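Local coordinates for putative pectin lyase (Geobacillus virus E2, PDB 7CHU), which serves as the tailspike of a deep-sea thermophilic bacteriophage, acts in cell invasion, and probably binds or degrades host surface polysaccharide through its pectate lyase-like region, at the interface of chains A and B. Numbering follows the deposited sequence. Chains: chain A/B, Putative pectin lyase.

Contact 1: the interface of chains A and B. Residues chain A 469-470, 474; chain B 448, 466-467, 476, 478.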
loop_
_atom_site.group_PDB
_atom_site.type_symbol
_atom_site.label_atom_id
_atom_site.label_comp_id
_atom_site.label_asym_id
_atom_site.label_seq_id
_atom_site.Cartn_x
_atom_site.Cartn_y
_atom_site.Cartn_z
ATOM N N VAL A 469 42.721 11.298 16.656
ATOM C CA VAL A 469 43.559 10.538 15.748
ATOM C C VAL A 469 43.528 11.300 14.437
ATOM O O VAL A 469 42.467 11.420 13.815
ATOM C CB VAL A 469 43.063 9.096 15.586
ATOM C CG1 VAL A 469 43.842 8.370 14.489
ATOM C CG2 VAL A 469 43.181 8.359 16.927
ATOM N N THR A 470 44.657 11.883 14.046
ATOM C CA THR A 470 44.691 12.671 12.814
ATOM C C THR A 470 45.816 12.195 11.893
ATOM O O THR A 470 46.556 11.263 12.197
ATOM C CB THR A 470 44.833 14.174 13.110
ATOM O OG1 THR A 470 46.201 14.502 13.417
ATOM C CG2 THR A 470 43.931 14.592 14.257
ATOM N N ILE A 474 48.712 10.762 16.808
ATOM C CA ILE A 474 47.774 10.251 17.806
ATOM C C ILE A 474 47.903 11.165 19.009
ATOM O O ILE A 474 48.986 11.248 19.606
ATOM C CB ILE A 474 48.096 8.800 18.205
ATOM C CG1 ILE A 474 48.345 7.887 16.995
ATOM C CG2 ILE A 474 47.078 8.271 19.242
ATOM C CD1 ILE A 474 47.235 7.822 15.994
ATOM N N PHE B 448 42.198 2.962 12.046
ATOM C CA PHE B 448 41.819 4.355 11.810
ATOM C C PHE B 448 42.518 4.828 10.541
ATOM O O PHE B 448 43.696 4.514 10.333
ATOM C CB PHE B 448 42.219 5.242 12.989
ATOM C CG PHE B 448 41.568 4.851 14.274
ATOM C CD1 PHE B 448 41.916 3.671 14.907
ATOM C CD2 PHE B 448 40.620 5.669 14.860
ATOM C CE1 PHE B 448 41.307 3.290 16.099
ATOM C CE2 PHE B 448 40.007 5.302 16.058
ATOM C CZ PHE B 448 40.350 4.109 16.677
ATOM N N LEU B 466 46.347 5.186 10.056
ATOM C CA LEU B 466 46.921 5.987 11.139
ATOM C C LEU B 466 47.218 5.188 12.401
ATOM O O LEU B 466 48.119 5.555 13.164
ATOM C CB LEU B 466 45.954 7.118 11.512
ATOM C CG LEU B 466 45.419 7.926 10.329
ATOM C CD1 LEU B 466 44.339 8.913 10.798
ATOM C CD2 LEU B 466 46.577 8.633 9.637
ATOM N N LEU B 467 46.447 4.138 12.662
ATOM C CA LEU B 467 46.520 3.425 13.927
ATOM C C LEU B 467 45.773 2.112 13.766
ATOM O O LEU B 467 44.676 2.091 13.189
ATOM C CB LEU B 467 45.892 4.259 15.059
ATOM C CG LEU B 467 45.643 3.582 16.403
ATOM C CD1 LEU B 467 46.984 3.237 17.070
ATOM C CD2 LEU B 467 44.769 4.447 17.321
ATOM N N PRO B 476 50.483 2.733 16.509
ATOM C CA PRO B 476 50.372 4.035 15.835
ATOM C C PRO B 476 51.345 4.134 14.670
ATOM O O PRO B 476 52.533 3.816 14.799
ATOM C CB PRO B 476 50.724 5.045 16.944
ATOM C CG PRO B 476 51.622 4.292 17.881
ATOM C CD PRO B 476 51.119 2.845 17.842
ATOM N N VAL B 478 51.613 7.075 13.147
ATOM C CA VAL B 478 52.057 8.458 13.296
ATOM C C VAL B 478 52.484 8.614 14.752
ATOM O O VAL B 478 52.233 7.717 15.573
ATOM C CB VAL B 478 50.939 9.457 12.927
ATOM C CG1 VAL B 478 50.814 9.567 11.410
ATOM C CG2 VAL B 478 49.640 8.996 13.554
#
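The backbone carbonyl oxygen of A:Thr470 is straddled by the forked end of B:Leu466: methyl CD1 lies 3.5 Å from O of A:Thr470, while CD2 of the same fork approaches that O to 3.7 Å. This is a van der Waals contact of a carbonyl against an isobutyl group, and it begins an otherwise mainly aliphatic seam. Just before it in sequence, A:Val469 at the end of strand 464-469 points one branch at chain B. With CG1 opposite the backbone N (chi1 172°), this methyl touches two side chains of chain B. It reaches CD1 of B:Leu466 at 3.8 Å. In a direction roughly at right angles to that, CG1 of A:Val469 meets CB of B:Phe448, also at 3.8 Å, the two side chains running nearly perpendicular. The phenylalanine therefore contributes the root of its side chain more than its ring, whose edge is turned in plane towards the carbonyl O of B:Leu467 in the same chain.

A:Ile474, from strand 474-476, makes the second anchor. Its long branch is bent at both torsions (chi1 -47°, chi2 -57°), with CG1 opposite the carbonyl carbon, which carries the terminal methyl CD1 into chain B. There CD1 packs 3.6 Å from CG2 of B:Val478, the methyl set between that residue's backbone N and carbonyl carbon. CD1 also rests 3.9 Å from CB of B:Leu467, at a wide angle to the valine contact. One bond back, CG1 of A:Ile474 meets the CB corner of the B:Pro476 ring from outside the ring and somewhat off its plane, 3.7 Å from CB. A:Val469 and A:Ile474 each bury 46 Å² of the 177 Å² hidden here, and so dominate the patch.

Corresponding C-terminal segments of the two copies meet through different residues, a heterologous arrangement fitting the three-chain assembly and the trimeric habit of tailspikes. The site thus probably provides an apolar seam that joins neighbouring subunits near the C-terminal end of the spike.

Contact 2: the interface of chains A and B. Residues chain A 142-144, 226; chain B 107-109, 134, 171.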
loop_
_atom_site.group_PDB
_atom_site.type_symbol
_atom_site.label_atom_id
_atom_site.label_comp_id
_atom_site.label_asym_id
_atom_site.label_seq_id
_atom_site.Cartn_x
_atom_site.Cartn_y
_atom_site.Cartn_z
ATOM N N MET A 142 -20.283 7.889 -3.131
ATOM C CA MET A 142 -19.968 8.386 -1.783
ATOM C C MET A 142 -20.698 9.678 -1.408
ATOM O O MET A 142 -20.756 10.018 -0.215
ATOM C CB MET A 142 -18.459 8.615 -1.640
ATOM C CG MET A 142 -17.967 8.605 -0.169
ATOM S SD MET A 142 -16.155 8.734 -0.012
ATOM C CE MET A 142 -15.727 8.249 -1.658
ATOM N N SER A 143 -21.198 10.438 -2.378
ATOM C CA SER A 143 -22.066 11.578 -2.095
ATOM C C SER A 143 -23.412 11.487 -2.792
ATOM O O SER A 143 -24.380 12.100 -2.315
ATOM C CB SER A 143 -21.359 12.881 -2.511
ATOM O OG SER A 143 -22.048 14.060 -2.120
ATOM N N ALA A 144 -23.507 10.733 -3.890
ATOM C CA ALA A 144 -24.749 10.602 -4.639
ATOM C C ALA A 144 -25.858 10.010 -3.781
ATOM O O ALA A 144 -27.030 10.394 -3.913
ATOM C CB ALA A 144 -24.521 9.719 -5.871
ATOM N N TYR A 226 -13.871 8.366 3.948
ATOM C CA TYR A 226 -13.759 9.822 4.047
ATOM C C TYR A 226 -14.451 10.244 5.347
ATOM O O TYR A 226 -15.654 10.022 5.514
ATOM C CB TYR A 226 -14.411 10.468 2.832
ATOM C CG TYR A 226 -14.321 11.962 2.698
ATOM C CD1 TYR A 226 -13.142 12.646 2.979
ATOM C CD2 TYR A 226 -15.413 12.690 2.235
ATOM C CE1 TYR A 226 -13.051 14.033 2.813
ATOM C CE2 TYR A 226 -15.338 14.065 2.068
ATOM C CZ TYR A 226 -14.153 14.736 2.358
ATOM O OH TYR A 226 -14.081 16.110 2.196
ATOM N N ASN B 107 -19.932 19.085 -3.277
ATOM C CA ASN B 107 -20.441 17.823 -2.742
ATOM C C ASN B 107 -21.668 17.332 -3.511
ATOM O O ASN B 107 -21.808 16.127 -3.772
ATOM C CB ASN B 107 -20.767 17.981 -1.255
ATOM C CG ASN B 107 -19.529 17.932 -0.386
ATOM O OD1 ASN B 107 -18.918 16.877 -0.227
ATOM N ND2 ASN B 107 -19.144 19.077 0.172
ATOM N N ALA B 108 -22.584 18.246 -3.840
ATOM C CA ALA B 108 -23.829 17.937 -4.557
ATOM C C ALA B 108 -24.528 16.704 -3.977
ATOM O O ALA B 108 -24.910 15.775 -4.703
ATOM C CB ALA B 108 -23.567 17.764 -6.061
ATOM N N SER B 109 -24.718 16.719 -2.651
ATOM C CA SER B 109 -25.300 15.582 -1.931
ATOM C C SER B 109 -26.615 15.134 -2.545
ATOM O O SER B 109 -27.457 15.956 -2.909
ATOM C CB SER B 109 -25.558 15.938 -0.456
ATOM O OG SER B 109 -24.420 16.534 0.124
ATOM N N ASN B 134 -20.180 13.537 -8.773
ATOM C CA ASN B 134 -20.800 12.267 -8.412
ATOM C C ASN B 134 -21.175 11.424 -9.629
ATOM O O ASN B 134 -22.092 10.604 -9.552
ATOM C CB ASN B 134 -22.025 12.472 -7.514
ATOM C CG ASN B 134 -21.700 13.252 -6.256
ATOM O OD1 ASN B 134 -20.654 13.056 -5.653
ATOM N ND2 ASN B 134 -22.608 14.137 -5.853
ATOM N N PHE B 171 -16.061 13.409 -6.320
ATOM C CA PHE B 171 -16.567 12.036 -6.302
ATOM C C PHE B 171 -16.877 11.527 -7.706
ATOM O O PHE B 171 -17.893 10.866 -7.933
ATOM C CB PHE B 171 -17.802 11.896 -5.403
ATOM C CG PHE B 171 -17.609 12.443 -4.003
ATOM C CD1 PHE B 171 -16.806 11.778 -3.086
ATOM C CD2 PHE B 171 -18.229 13.616 -3.615
ATOM C CE1 PHE B 171 -16.627 12.269 -1.799
ATOM C CE2 PHE B 171 -18.048 14.132 -2.318
ATOM C CZ PHE B 171 -17.255 13.442 -1.408
HETATM O O HOH W 1 -20.917 10.425 -5.109
#
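With chi1 at -172°, A:Ser143 swings its hydroxyl OG away from its own backbone N and towards chain B, while chi1 of -52° at B:Phe171 turns one face of its phenyl ring to the same serine. Both residues sit in loops of the pectate lyase-like region, a right-handed parallel beta-helix family, where the beta-helices of neighbouring chains touch.

OG of A:Ser143 donates to the backbone O of B:Asn107 at 2.7 Å, approaching from above the carbonyl plane, 43° out of it. From the opposite face, ND2 of the B:Asn134 side-chain amide donates to O of B:Asn107 at 3.0 Å, with that O lying close to the amide plane of B:Asn134 and ND2 tilted only modestly from the carbonyl plane. The carbonyl is thereby held by one donor from each chain.

The other end of that amide is engaged too: OD1 of B:Asn134 contacts water 1 at 2.7 Å. This water also lies 2.7 Å from the backbone N of A:Ser143. Its distance to the next amide, N of A:Ala144, is 2.9 Å, so it bridges two consecutive backbone N-H groups to chain B. Having separate partners for ND2 and OD1 fixes the flip of the asparagine amide.

B:Phe171 supplies the apolar half. CB of A:Ser143 stands over one face, just beyond the CD2-CE2 side, 3.4 Å from CD2 of B:Phe171. At the opposite side of the ring, CB of A:Met142 comes from that same face to 3.9 Å from CD1 of B:Phe171, and the methionine chain, bent near its end, brings CE to the rim. The ring of A:Tyr226, steeply inclined to the phenyl, offers its CE2 edge to the CZ corner of B:Phe171 at 4.0 Å.

About 70 Å separates the C-alpha centres of contact 1 and contact 2, and the two share no residue. Contact 2 joins loops, with A:Tyr226 of strand 226-228, in the pectate lyase-like region, whereas contact 1 joins the strands 464-469 and 474-476 of chain A to strands 446-451, 464-470 and 473-476 of chain B, together with loop residues A:Thr470 and B:Val478, far towards the C-terminus. Because the same pair of chains meets at such widely spaced points, the subunits run side by side over a long distance, which would hold them in register along the spike.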